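PDB 2FGQ: outer membrane porin protein 32 from Delftia acidovorans, which forms anion-selective channels across the bacterial outer membrane as a trimeric porin. Local coordinates for residues N84-R89 / I138-P143; V95-K100 / Y171-A177; K100-Y104 / L183-L187; G188-Q192 / R203-T207; K237-L243 / Y259-K265. One frame throughout, in Å; residues are numbered along the deposited sequence.

Contact 1. Residues N84-R89 / I138-P143; sequences NFGEVR and ISYYTP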
# COMPACT_ATOMS: atom_id res chain seq x y z
N ASN A 84 -9.21 24.68 -23.07
CA ASN A 84 -9.28 26.14 -23.01
C ASN A 84 -10.28 26.66 -21.97
O ASN A 84 -10.25 27.83 -21.59
CB ASN A 84 -9.47 26.76 -24.41
CG ASN A 84 -10.81 26.48 -25.06
OD1 ASN A 84 -10.97 26.79 -26.28
ND2 ASN A 84 -11.77 25.96 -24.33
N PHE A 85 -11.16 25.78 -21.50
CA PHE A 85 -12.14 26.07 -20.46
C PHE A 85 -11.56 26.03 -19.03
O PHE A 85 -12.22 26.45 -18.10
CB PHE A 85 -13.32 25.10 -20.57
CG PHE A 85 -12.94 23.67 -20.36
CD1 PHE A 85 -12.83 23.13 -19.08
CD2 PHE A 85 -12.59 22.89 -21.44
CE1 PHE A 85 -12.42 21.81 -18.91
CE2 PHE A 85 -12.18 21.59 -21.28
CZ PHE A 85 -12.09 21.05 -20.02
N GLY A 86 -10.34 25.52 -18.87
CA GLY A 86 -9.76 25.28 -17.57
C GLY A 86 -9.57 23.79 -17.35
O GLY A 86 -9.16 23.06 -18.25
N GLU A 87 -9.92 23.33 -16.16
CA GLU A 87 -9.71 21.94 -15.77
C GLU A 87 -10.76 21.50 -14.78
O GLU A 87 -11.06 22.22 -13.81
CB GLU A 87 -8.32 21.78 -15.13
CG GLU A 87 -7.92 20.37 -14.78
CD GLU A 87 -6.63 20.31 -13.95
OE1 GLU A 87 -6.20 21.33 -13.36
OE2 GLU A 87 -6.06 19.25 -13.85
N VAL A 88 -11.31 20.31 -15.01
CA VAL A 88 -12.20 19.66 -14.08
C VAL A 88 -11.52 18.38 -13.60
O VAL A 88 -11.06 17.60 -14.40
CB VAL A 88 -13.56 19.33 -14.72
CG1 VAL A 88 -14.43 18.58 -13.75
CG2 VAL A 88 -14.26 20.63 -15.16
N ARG A 89 -11.49 18.19 -12.28
CA ARG A 89 -10.90 16.99 -11.65
C ARG A 89 -11.91 16.27 -10.78
O ARG A 89 -12.68 16.91 -10.05
CB ARG A 89 -9.77 17.38 -10.74
CG ARG A 89 -8.67 18.16 -11.32
CD ARG A 89 -7.55 18.41 -10.26
NE ARG A 89 -6.60 19.38 -10.71
CZ ARG A 89 -5.70 19.97 -9.95
NH1 ARG A 89 -5.61 19.75 -8.63
NH2 ARG A 89 -4.88 20.81 -10.53
N ILE A 138 -15.18 17.02 -6.51
CA ILE A 138 -15.16 17.51 -7.88
C ILE A 138 -14.71 18.94 -7.82
O ILE A 138 -15.29 19.72 -7.06
CB ILE A 138 -16.57 17.48 -8.51
CG1 ILE A 138 -17.06 16.05 -8.57
CG2 ILE A 138 -16.49 18.06 -9.91
CD1 ILE A 138 -18.47 15.85 -9.20
N SER A 139 -13.69 19.27 -8.61
CA SER A 139 -13.22 20.65 -8.65
C SER A 139 -13.14 21.17 -10.06
O SER A 139 -12.99 20.40 -11.02
CB SER A 139 -11.87 20.82 -8.03
OG SER A 139 -11.85 20.44 -6.69
N TYR A 140 -13.29 22.48 -10.16
CA TYR A 140 -13.18 23.20 -11.42
C TYR A 140 -12.24 24.38 -11.20
O TYR A 140 -12.45 25.18 -10.29
CB TYR A 140 -14.54 23.67 -11.92
CG TYR A 140 -14.42 24.64 -13.08
CD1 TYR A 140 -13.70 24.28 -14.23
CD2 TYR A 140 -14.96 25.91 -13.02
CE1 TYR A 140 -13.50 25.16 -15.26
CE2 TYR A 140 -14.75 26.80 -14.06
CZ TYR A 140 -14.04 26.42 -15.17
OH TYR A 140 -13.89 27.34 -16.20
N TYR A 141 -11.23 24.47 -12.04
CA TYR A 141 -10.24 25.56 -12.05
C TYR A 141 -10.32 26.29 -13.38
O TYR A 141 -10.23 25.68 -14.46
CB TYR A 141 -8.82 25.04 -11.80
CG TYR A 141 -8.67 24.47 -10.45
CD1 TYR A 141 -8.83 23.10 -10.21
CD2 TYR A 141 -8.33 25.30 -9.38
CE1 TYR A 141 -8.71 22.59 -8.93
CE2 TYR A 141 -8.15 24.78 -8.09
CZ TYR A 141 -8.36 23.41 -7.88
OH TYR A 141 -8.20 22.89 -6.60
N THR A 142 -10.53 27.59 -13.31
CA THR A 142 -10.57 28.41 -14.52
C THR A 142 -9.19 28.61 -15.08
O THR A 142 -8.19 28.47 -14.37
CB THR A 142 -11.16 29.82 -14.27
OG1 THR A 142 -10.24 30.61 -13.50
CG2 THR A 142 -12.47 29.79 -13.47
N PRO A 143 -9.11 29.02 -16.34
CA PRO A 143 -7.86 29.58 -16.83
C PRO A 143 -7.53 30.89 -16.06
O PRO A 143 -8.35 31.46 -15.30
CB PRO A 143 -8.16 29.89 -18.31
CG PRO A 143 -9.39 29.07 -18.64
CD PRO A 143 -10.17 29.08 -17.35
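Tyr140 reaches across to Phe85 with its hydroxyl, donating to Phe85 O at 2.7 Å almost in line with the carbonyl (174°). The ring is carried there by a first torsion of 169°, which sets CG anti to the backbone N, and on the way CD1 meets Val88 CG2 at 3.8 Å. A phenylalanine here would still meet Val88, but the Phe85 carbonyl would probably lose its hydroxyl donor and the turn entering the strand its tie. Pro143 CG rests on Asn84 O (3.3 Å). On the other face, Tyr141 CE1 sits 4.1 Å from Arg89 CZ, over the centre of the guanidinium. Glu87 holds that group from the side: Arg89 NH2 bonds to Glu87 OE1 at 3.2 Å and NE to OE2, and NH1 has Asp93 beyond. Antiparallel pairs Glu87-Tyr141 and Arg89-Ser139 join the strands flanking the third loop. The face with Glu87, Arg89 and Tyr141 looks into the barrel, where Tyr141 meets helix 96-101, while Val88, Ile138 and Tyr140 make the outer face largely apolar.

Contact 2. Residues V95-K100 / Y171-A177; sequences VPTSQK and YIGGYVA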
# COMPACT_ATOMS: atom_id res chain seq x y z
N VAL A 95 -8.49 20.49 -1.54
CA VAL A 95 -9.64 21.32 -1.92
C VAL A 95 -9.12 22.66 -2.46
O VAL A 95 -8.00 23.03 -2.18
CB VAL A 95 -10.63 21.54 -0.74
CG1 VAL A 95 -11.22 20.19 -0.32
CG2 VAL A 95 -9.99 22.25 0.43
N PRO A 96 -9.91 23.36 -3.29
CA PRO A 96 -9.37 24.58 -3.93
C PRO A 96 -8.89 25.62 -2.95
O PRO A 96 -7.89 26.28 -3.22
CB PRO A 96 -10.55 25.08 -4.76
CG PRO A 96 -11.37 23.90 -5.00
CD PRO A 96 -11.26 23.03 -3.78
N THR A 97 -9.57 25.77 -1.82
CA THR A 97 -9.18 26.79 -0.85
C THR A 97 -7.80 26.51 -0.24
O THR A 97 -6.98 27.42 -0.15
CB THR A 97 -10.27 26.92 0.23
OG1 THR A 97 -10.75 25.62 0.63
CG2 THR A 97 -11.47 27.67 -0.36
N SER A 98 -7.51 25.26 0.11
CA SER A 98 -6.20 24.96 0.65
C SER A 98 -5.12 24.97 -0.44
O SER A 98 -4.03 25.48 -0.21
CB SER A 98 -6.17 23.62 1.38
OG SER A 98 -6.33 22.58 0.45
N GLN A 99 -5.45 24.43 -1.61
CA GLN A 99 -4.50 24.39 -2.72
C GLN A 99 -3.96 25.78 -3.02
O GLN A 99 -2.76 25.99 -3.18
CB GLN A 99 -5.10 23.76 -3.96
CG GLN A 99 -4.03 23.47 -5.01
CD GLN A 99 -4.56 22.81 -6.21
OE1 GLN A 99 -4.46 21.60 -6.35
NE2 GLN A 99 -5.10 23.61 -7.13
N LYS A 100 -4.85 26.76 -3.05
CA LYS A 100 -4.43 28.09 -3.43
C LYS A 100 -3.84 28.86 -2.25
O LYS A 100 -2.84 29.55 -2.41
CB LYS A 100 -5.62 28.85 -4.00
CG LYS A 100 -5.23 30.16 -4.68
CD LYS A 100 -4.43 29.94 -5.95
CE LYS A 100 -4.38 31.18 -6.84
NZ LYS A 100 -3.63 32.24 -6.22
N TYR A 171 -18.10 19.25 1.46
CA TYR A 171 -17.31 20.47 1.24
C TYR A 171 -17.94 21.27 0.15
O TYR A 171 -18.30 20.73 -0.89
CB TYR A 171 -15.86 20.16 0.82
CG TYR A 171 -15.02 21.33 0.40
CD1 TYR A 171 -15.01 21.76 -0.93
CD2 TYR A 171 -14.24 22.02 1.30
CE1 TYR A 171 -14.25 22.85 -1.35
CE2 TYR A 171 -13.49 23.14 0.91
CZ TYR A 171 -13.51 23.55 -0.43
OH TYR A 171 -12.72 24.59 -0.86
N ILE A 172 -18.07 22.57 0.38
CA ILE A 172 -18.42 23.51 -0.69
C ILE A 172 -17.51 24.71 -0.52
O ILE A 172 -17.43 25.27 0.56
CB ILE A 172 -19.88 23.94 -0.63
CG1 ILE A 172 -20.23 24.91 -1.76
CG2 ILE A 172 -20.19 24.59 0.65
CD1 ILE A 172 -19.97 24.40 -3.04
N GLY A 173 -16.80 25.11 -1.55
CA GLY A 173 -15.86 26.19 -1.34
C GLY A 173 -15.17 26.58 -2.61
O GLY A 173 -15.29 25.95 -3.64
N GLY A 174 -14.45 27.68 -2.54
CA GLY A 174 -13.74 28.16 -3.69
C GLY A 174 -12.96 29.41 -3.38
O GLY A 174 -12.98 29.91 -2.26
N TYR A 175 -12.30 29.92 -4.41
CA TYR A 175 -11.52 31.13 -4.28
C TYR A 175 -11.58 31.94 -5.56
O TYR A 175 -11.84 31.44 -6.64
CB TYR A 175 -10.05 30.83 -3.95
CG TYR A 175 -9.29 30.14 -5.04
CD1 TYR A 175 -8.69 30.85 -6.10
CD2 TYR A 175 -9.15 28.77 -5.00
CE1 TYR A 175 -7.99 30.17 -7.11
CE2 TYR A 175 -8.47 28.10 -5.96
CZ TYR A 175 -7.91 28.77 -7.02
OH TYR A 175 -7.20 28.02 -7.93
N VAL A 176 -11.33 33.23 -5.38
CA VAL A 176 -10.98 34.13 -6.46
C VAL A 176 -9.59 34.70 -6.17
O VAL A 176 -9.19 34.88 -5.02
CB VAL A 176 -12.02 35.27 -6.62
CG1 VAL A 176 -13.34 34.70 -7.08
CG2 VAL A 176 -12.18 36.12 -5.36
N ALA A 177 -8.83 34.95 -7.23
CA ALA A 177 -7.46 35.37 -7.11
C ALA A 177 -6.99 36.20 -8.30
O ALA A 177 -7.64 36.22 -9.36
CB ALA A 177 -6.57 34.18 -6.97
O HOH W 1 -5.11 26.31 -6.70
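Thr97 and Gly174 mark the closest backbone approach, 5.5 Å between their CA atoms, where the short helix 96-100 runs over strand 171-177 with the two axes 38° apart. At Gly173 a CB would run into the Tyr171 hydroxyl; Thr97 CG2 comes down to 3.3 Å from Gly174 O. Tyr171 OH donates to Thr97 OG1 at 2.7 Å, the acceptor lying at the edge of the ring and in its plane. One face of the same ring takes Val95, the N-cap residue, whose CG1 stands 3.8 Å above the centre in a CH-pi contact. Residues 95-100 belong to the third loop of the porin barrel, which folds inward so that its helix lies on the inner wall. Farther along, Tyr175 rises beside the helix, and Lys100 CB sits over one face of its ring, 3.6 Å from the centroid. The lysine chain crosses the tyrosine at about a right angle, bending about CB-CG (68°) and again at its end, which lays Lys100 CE 3.7 Å from Ala177 CB and turns the ammonium to Ser186 and Asp179. Pro96 CB touches Tyr175 CE2 (3.9 Å), and a water bridges Tyr175 OH and Gln99 NE2.

Contact 3. Residues K100-Y104 / L183-L187; sequences KLTSY and LSASL. With MLT (D-malate), chain H.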
# COMPACT_ATOMS: atom_id res chain seq x y z
N LYS A 100 -4.85 26.76 -3.05
CA LYS A 100 -4.43 28.09 -3.43
C LYS A 100 -3.84 28.86 -2.25
O LYS A 100 -2.84 29.55 -2.41
CB LYS A 100 -5.62 28.85 -4.00
CG LYS A 100 -5.23 30.16 -4.68
CD LYS A 100 -4.43 29.94 -5.95
CE LYS A 100 -4.38 31.18 -6.84
NZ LYS A 100 -3.63 32.24 -6.22
N LEU A 101 -4.46 28.78 -1.09
CA LEU A 101 -4.06 29.66 0.00
C LEU A 101 -2.79 29.16 0.73
O LEU A 101 -2.04 29.95 1.28
CB LEU A 101 -5.19 29.88 1.00
CG LEU A 101 -6.23 30.93 0.56
CD1 LEU A 101 -5.61 32.32 0.65
CD2 LEU A 101 -6.82 30.68 -0.79
N THR A 102 -2.53 27.85 0.73
CA THR A 102 -1.29 27.38 1.36
C THR A 102 -0.05 27.85 0.57
O THR A 102 1.03 27.82 1.09
CB THR A 102 -1.21 25.84 1.55
OG1 THR A 102 -1.42 25.15 0.32
CG2 THR A 102 -2.27 25.36 2.49
N SER A 103 -0.23 28.30 -0.67
CA SER A 103 0.89 28.83 -1.46
C SER A 103 1.56 30.08 -0.82
O SER A 103 2.71 30.40 -1.14
CB SER A 103 0.45 29.13 -2.90
OG SER A 103 -0.29 30.36 -2.94
N TYR A 104 0.87 30.76 0.10
CA TYR A 104 1.40 31.94 0.79
C TYR A 104 2.27 31.61 2.02
O TYR A 104 2.92 32.49 2.58
CB TYR A 104 0.24 32.87 1.19
CG TYR A 104 -0.49 33.34 -0.02
CD1 TYR A 104 0.05 34.32 -0.83
CD2 TYR A 104 -1.70 32.77 -0.39
CE1 TYR A 104 -0.57 34.71 -1.96
CE2 TYR A 104 -2.36 33.17 -1.52
CZ TYR A 104 -1.79 34.14 -2.33
OH TYR A 104 -2.44 34.55 -3.48
N LEU A 183 3.10 39.35 -8.29
CA LEU A 183 2.02 39.64 -7.36
C LEU A 183 0.99 38.53 -7.36
O LEU A 183 0.56 38.04 -8.40
CB LEU A 183 1.34 40.95 -7.74
CG LEU A 183 0.11 41.34 -6.92
CD1 LEU A 183 0.47 41.61 -5.50
CD2 LEU A 183 -0.63 42.56 -7.50
N SER A 184 0.59 38.15 -6.16
CA SER A 184 -0.44 37.14 -5.95
C SER A 184 -1.33 37.56 -4.80
O SER A 184 -0.82 37.97 -3.75
CB SER A 184 0.22 35.78 -5.62
OG SER A 184 -0.74 34.73 -5.49
N ALA A 185 -2.64 37.46 -4.99
CA ALA A 185 -3.57 37.67 -3.89
C ALA A 185 -4.79 36.77 -4.11
O ALA A 185 -5.24 36.61 -5.23
CB ALA A 185 -4.01 39.10 -3.84
N SER A 186 -5.33 36.23 -3.03
CA SER A 186 -6.43 35.29 -3.13
C SER A 186 -7.36 35.42 -1.94
O SER A 186 -6.90 35.62 -0.82
CB SER A 186 -5.94 33.83 -3.15
OG SER A 186 -4.85 33.60 -4.05
N LEU A 187 -8.65 35.22 -2.19
CA LEU A 187 -9.67 35.14 -1.17
C LEU A 187 -10.39 33.81 -1.31
O LEU A 187 -10.94 33.52 -2.37
CB LEU A 187 -10.68 36.28 -1.31
CG LEU A 187 -11.91 36.20 -0.39
CD1 LEU A 187 -11.52 36.38 1.05
CD2 LEU A 187 -12.93 37.25 -0.83
C1 MLT H . 0.76 18.97 1.05
O1 MLT H . 2.02 18.77 1.45
O2 MLT H . 0.47 19.16 -0.20
C2 MLT H . -0.39 19.07 1.98
O3 MLT H . -0.25 18.15 3.04
C3 MLT H . -0.53 20.52 2.42
C4 MLT H . -0.43 21.36 1.16
O4 MLT H . 0.37 21.07 0.16
O5 MLT H . -1.15 22.40 1.00
O HOH W 2 0.75 32.33 -4.37
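Tyr104 points from the inward-folded loop at Ser184 and Ser186 on the barrel wall. From CB its first torsion of -61° swings CG anti to the carbonyl carbon and sends the ring toward the strand. One ring face carries Ser103 OG and a water, both offset toward the rim; the water donates to Ser103 OG and to Ser184 OG. Of the ring carbons, Tyr104 CE1 comes within 3.5 Å of Ser184 OG, while CE2 lies 3.6 Å from Ser186 OG, which sits at the ring edge in its plane. At the tip, Tyr104 OH stands 2.7 Å from Ser186 OG in a hydrogen bond that either hydroxyl could donate. Ser184 OG lies 2.6 Å from Tyr104 OH. Ser186 OG also accepts from Lys100 NZ at 2.8 Å, and Asp179 takes both a salt bridge from that ammonium and a hydrogen bond from Ser184. On the pore side of the turn, Thr102 OG1 lies 2.8 Å from O5 of the bound D-malate, which Thr36, Arg75 and Arg133 also hold. Hydroxyls linked to a lysine-aspartate pair, whose charges probably offset each other, therefore tie the wall side of the loop, while the neighbouring threonine meets the anion.

Contact 4. Residues G188-Q192 / R203-T207; sequences GLAQQ and RDEIT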
# COMPACT_ATOMS: atom_id res chain seq x y z
N GLY A 188 -10.35 33.01 -0.24
CA GLY A 188 -11.00 31.72 -0.20
C GLY A 188 -12.13 31.68 0.83
O GLY A 188 -12.05 32.29 1.89
N LEU A 189 -13.17 30.95 0.49
CA LEU A 189 -14.32 30.75 1.38
C LEU A 189 -14.75 29.28 1.25
O LEU A 189 -14.85 28.75 0.15
CB LEU A 189 -15.50 31.61 0.93
CG LEU A 189 -15.39 33.13 0.82
CD1 LEU A 189 -16.61 33.71 0.07
CD2 LEU A 189 -15.35 33.63 2.19
N ALA A 190 -14.99 28.64 2.39
CA ALA A 190 -15.42 27.25 2.38
C ALA A 190 -16.28 26.90 3.58
O ALA A 190 -16.15 27.46 4.66
CB ALA A 190 -14.19 26.35 2.41
N GLN A 191 -17.14 25.94 3.39
CA GLN A 191 -17.91 25.32 4.46
C GLN A 191 -17.81 23.80 4.35
O GLN A 191 -18.02 23.25 3.28
CB GLN A 191 -19.38 25.74 4.41
CG GLN A 191 -20.16 25.15 5.57
CD GLN A 191 -21.55 25.61 5.62
OE1 GLN A 191 -22.38 25.04 4.96
NE2 GLN A 191 -21.83 26.65 6.42
N GLN A 192 -17.49 23.16 5.47
CA GLN A 192 -17.58 21.70 5.59
C GLN A 192 -18.64 21.34 6.61
O GLN A 192 -18.89 22.09 7.55
CB GLN A 192 -16.24 21.05 5.98
CG GLN A 192 -15.25 21.16 4.95
CD GLN A 192 -13.87 20.54 5.28
OE1 GLN A 192 -12.89 20.95 4.69
NE2 GLN A 192 -13.82 19.52 6.16
N ARG A 203 -18.12 23.73 9.69
CA ARG A 203 -16.78 24.26 9.73
C ARG A 203 -16.70 25.32 8.63
O ARG A 203 -16.64 25.00 7.44
CB ARG A 203 -15.75 23.15 9.48
CG ARG A 203 -14.31 23.56 9.58
CD ARG A 203 -13.35 22.52 9.03
NE ARG A 203 -11.96 22.72 9.43
CZ ARG A 203 -11.17 23.67 8.93
NH1 ARG A 203 -11.59 24.47 7.95
NH2 ARG A 203 -9.93 23.77 9.38
N ASP A 204 -16.67 26.58 9.04
CA ASP A 204 -16.66 27.73 8.13
C ASP A 204 -15.25 28.32 8.12
O ASP A 204 -14.68 28.52 9.17
CB ASP A 204 -17.66 28.81 8.62
CG ASP A 204 -19.06 28.33 8.66
OD1 ASP A 204 -19.41 27.40 7.88
OD2 ASP A 204 -19.92 28.85 9.43
N GLU A 205 -14.72 28.64 6.95
CA GLU A 205 -13.35 29.14 6.85
C GLU A 205 -13.30 30.22 5.79
O GLU A 205 -13.72 30.04 4.65
CB GLU A 205 -12.46 27.98 6.43
CG GLU A 205 -10.96 28.19 6.42
CD GLU A 205 -10.29 27.04 5.67
OE1 GLU A 205 -9.77 26.13 6.37
OE2 GLU A 205 -10.33 27.05 4.39
N ILE A 206 -12.76 31.37 6.18
CA ILE A 206 -12.49 32.46 5.27
C ILE A 206 -11.00 32.77 5.36
O ILE A 206 -10.45 32.91 6.45
CB ILE A 206 -13.37 33.68 5.58
CG1 ILE A 206 -13.06 34.80 4.58
CG2 ILE A 206 -13.09 34.19 6.94
CD1 ILE A 206 -14.07 35.90 4.55
N THR A 207 -10.35 32.88 4.21
CA THR A 207 -8.91 33.02 4.15
C THR A 207 -8.51 34.07 3.11
O THR A 207 -9.03 34.07 2.01
CB THR A 207 -8.25 31.68 3.74
OG1 THR A 207 -8.79 30.62 4.53
CG2 THR A 207 -6.76 31.70 4.05
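Gly188 to Gln192 and Arg203 to Thr207 pair as adjacent antiparallel strands of one beta hairpin in the barrel wall, their axes 171° apart. Three hydrogen-bonded pairs, Gly188-Thr207, Ala190-Glu205 and Gln192-Arg203, each contribute two backbone bonds; Arg203 N to Gln192 O, at 2.8 Å, is the straightest. On the outer face, Gln191 and Asp204 lie side by side and point the same way. The glutamine is extended, and its NE2 donates to Asp204 OD1 at 2.9 Å; the carboxylate is met on its syn side, and the two flat groups are nearly coplanar. Next along, Leu189 CD2 packs on Ile206 CG1 at 3.5 Å, a patch on the surface of the barrel. This two-faced pattern, with one side turned outward and the other toward the pore, is that of a porin beta-barrel. Inside, Ala190 and Gly188 leave the wall low, and Thr97 of the inward-folded loop touches both Ala190 and Glu205. Arg203 stretches along the inner wall with CG anti to its backbone N (-177°), and NH1 meets Glu205 OE1 at 2.9 Å. That salt bridge lies near the guanidinium plane but approaches the carboxylate from above. Gln192 runs alongside the arginine, with the two CB atoms 4.1 Å apart. Both send their polar ends to loop carbonyls: Gln192 NE2 to Asp128, Arg203 NE to Asp129 and NH2 to Arg119.

Contact 5. Residues K237-L243 / Y259-K265; sequences KTNSYML and YALYDQK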
# COMPACT_ATOMS: atom_id res chain seq x y z
N LYS A 237 -14.04 29.27 17.56
CA LYS A 237 -13.58 30.23 16.57
C LYS A 237 -12.09 30.49 16.80
O LYS A 237 -11.67 30.74 17.91
CB LYS A 237 -14.38 31.55 16.67
CG LYS A 237 -13.98 32.56 15.64
CD LYS A 237 -15.06 33.67 15.53
CE LYS A 237 -14.78 34.77 16.44
NZ LYS A 237 -15.93 35.81 16.33
N THR A 238 -11.33 30.52 15.71
CA THR A 238 -9.93 30.78 15.76
C THR A 238 -9.56 31.74 14.63
O THR A 238 -9.94 31.51 13.47
CB THR A 238 -9.13 29.47 15.55
OG1 THR A 238 -9.55 28.49 16.52
CG2 THR A 238 -7.64 29.70 15.80
N ASN A 239 -8.85 32.82 14.97
CA ASN A 239 -8.28 33.75 14.01
C ASN A 239 -6.79 33.48 13.92
O ASN A 239 -6.07 33.51 14.95
CB ASN A 239 -8.53 35.19 14.47
CG ASN A 239 -10.01 35.57 14.49
OD1 ASN A 239 -10.81 35.05 13.74
ND2 ASN A 239 -10.36 36.54 15.37
N SER A 240 -6.30 33.27 12.70
CA SER A 240 -4.90 32.91 12.47
C SER A 240 -4.27 33.90 11.51
O SER A 240 -4.88 34.30 10.53
CB SER A 240 -4.79 31.49 11.89
OG SER A 240 -5.38 30.51 12.75
N TYR A 241 -3.06 34.33 11.81
CA TYR A 241 -2.37 35.38 11.06
C TYR A 241 -0.93 34.96 10.80
O TYR A 241 -0.32 34.33 11.64
CB TYR A 241 -2.28 36.65 11.92
CG TYR A 241 -3.56 37.15 12.54
CD1 TYR A 241 -4.08 36.58 13.69
CD2 TYR A 241 -4.21 38.24 12.02
CE1 TYR A 241 -5.23 37.07 14.28
CE2 TYR A 241 -5.39 38.74 12.60
CZ TYR A 241 -5.90 38.12 13.73
OH TYR A 241 -7.04 38.61 14.35
N MET A 242 -0.39 35.32 9.64
CA MET A 242 1.02 34.99 9.35
C MET A 242 1.60 36.07 8.43
O MET A 242 0.89 36.61 7.57
CB MET A 242 1.07 33.60 8.71
CG MET A 242 2.27 33.14 7.99
SD MET A 242 1.62 32.44 6.29
CE MET A 242 2.33 33.85 5.50
N LEU A 243 2.86 36.38 8.68
CA LEU A 243 3.66 37.26 7.83
C LEU A 243 5.03 36.65 7.73
O LEU A 243 5.62 36.26 8.74
CB LEU A 243 3.80 38.66 8.44
CG LEU A 243 4.39 39.74 7.52
CD1 LEU A 243 3.61 39.90 6.24
CD2 LEU A 243 4.38 41.08 8.24
N TYR A 259 6.45 34.68 10.91
CA TYR A 259 5.79 34.90 12.19
C TYR A 259 4.32 34.56 12.06
O TYR A 259 3.70 34.90 11.06
CB TYR A 259 5.94 36.41 12.60
CG TYR A 259 5.11 36.75 13.82
CD1 TYR A 259 5.57 36.49 15.09
CD2 TYR A 259 3.81 37.26 13.68
CE1 TYR A 259 4.77 36.75 16.21
CE2 TYR A 259 3.02 37.55 14.78
CZ TYR A 259 3.50 37.28 16.05
OH TYR A 259 2.72 37.55 17.16
N ALA A 260 3.75 33.90 13.06
CA ALA A 260 2.33 33.59 13.06
C ALA A 260 1.75 33.78 14.46
O ALA A 260 2.43 33.71 15.48
CB ALA A 260 2.08 32.15 12.59
N LEU A 261 0.46 34.09 14.46
CA LEU A 261 -0.30 34.24 15.68
C LEU A 261 -1.62 33.46 15.52
O LEU A 261 -2.31 33.60 14.50
CB LEU A 261 -0.60 35.74 15.87
CG LEU A 261 -1.42 36.16 17.10
CD1 LEU A 261 -2.84 35.95 16.98
CD2 LEU A 261 -0.95 35.61 18.37
N TYR A 262 -2.00 32.72 16.56
CA TYR A 262 -3.23 31.95 16.61
C TYR A 262 -4.02 32.39 17.83
O TYR A 262 -3.62 32.16 18.98
CB TYR A 262 -2.90 30.45 16.67
CG TYR A 262 -1.94 30.07 15.58
CD1 TYR A 262 -2.36 30.00 14.28
CD2 TYR A 262 -0.59 29.85 15.86
CE1 TYR A 262 -1.49 29.69 13.25
CE2 TYR A 262 0.30 29.53 14.84
CZ TYR A 262 -0.16 29.43 13.54
OH TYR A 262 0.70 29.15 12.51
N ASP A 263 -5.14 33.03 17.55
CA ASP A 263 -6.04 33.56 18.56
C ASP A 263 -7.22 32.62 18.72
O ASP A 263 -8.15 32.62 17.91
CB ASP A 263 -6.47 34.96 18.19
CG ASP A 263 -7.23 35.64 19.29
OD1 ASP A 263 -7.42 35.05 20.38
OD2 ASP A 263 -7.66 36.79 19.13
N GLN A 264 -7.15 31.80 19.76
CA GLN A 264 -8.05 30.70 19.99
C GLN A 264 -9.15 31.15 20.93
O GLN A 264 -9.00 31.10 22.14
CB GLN A 264 -7.26 29.52 20.57
CG GLN A 264 -6.18 29.06 19.62
CD GLN A 264 -5.00 28.42 20.33
OE1 GLN A 264 -3.97 29.09 20.65
NE2 GLN A 264 -5.13 27.13 20.59
N LYS A 265 -10.26 31.61 20.36
CA LYS A 265 -11.30 32.28 21.16
C LYS A 265 -11.97 31.39 22.16
O LYS A 265 -12.40 31.87 23.22
CB LYS A 265 -12.36 32.97 20.29
CG LYS A 265 -11.77 33.95 19.33
CD LYS A 265 -11.13 35.12 20.03
CE LYS A 265 -10.98 36.32 19.13
NZ LYS A 265 -10.30 37.45 19.82
O HOH W 3 -8.01 37.90 16.71
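Tyr241 and Leu261 face each other in the middle of a backbone ladder that joins these antiparallel strands. Paired N-H and C=O groups bond at Asn239-Asp263, Tyr241-Leu261 and Leu243-Tyr259, and Lys265 N adds one more bond to Lys237 O at 3.0 Å. Apolar contact comes from the same central pair: Leu261 CD1 lies 3.6 Å from Tyr241 CD1, the two side chains running side by side on the outer face. Polar groups gather at one end of that face. A single water accepts from Asn239 ND2, donates to Asp263 OD2 at 2.7 Å, and hydrogen-bonds to Tyr241 OH; Asn239 OD1 accepts from Gln225 NE2 of strand 218-230. Lys265 NZ joins Asp263 OD2 as well, at 2.8 Å and from above the carboxylate plane, so this oxygen is gripped twice. On the inner face, a first torsion of -51° sets the edge of the Tyr262 ring beside Ser240, with CD1 of Tyr262 3.4 Å from Ser240 OG, and the tyrosine hydroxyl accepts from Met116 N of the inward-folded loop. With a leucine in place of Tyr262, the Met116 N-H would probably be left without its acceptor and that part of the loop less firmly tied to the wall. Strand 218-230 continues the barrel beyond residues 237-243, and strand 269-281 does so beyond 259-265, while Trp121 and Phe115 of the loop cover Ser240 from within.

Contact 2 is the buried one, contact 1 lies near the surface, and contacts 3, 4 and 5 are intermediate. Contacts 1, 4 and 5 are strand pairs of one barrel wall, yet contact 1 joins strands separated by the inward-folded loop, whereas 4 and 5 each lie within a hairpin. Contacts 2 and 3 instead lay helix 96-101 and the turn after it on that wall and share Lys100: aromatic packing dominates the first, hydroxyls and charge the second. Arg89 of contact 1 reaches Gln99 of contact 2, and strand 183-196 serves both 3 and 4. Contact 5 stands apart, about 32 Å from contact 1 between centres, touching only contact 3, through Met242 and Tyr104.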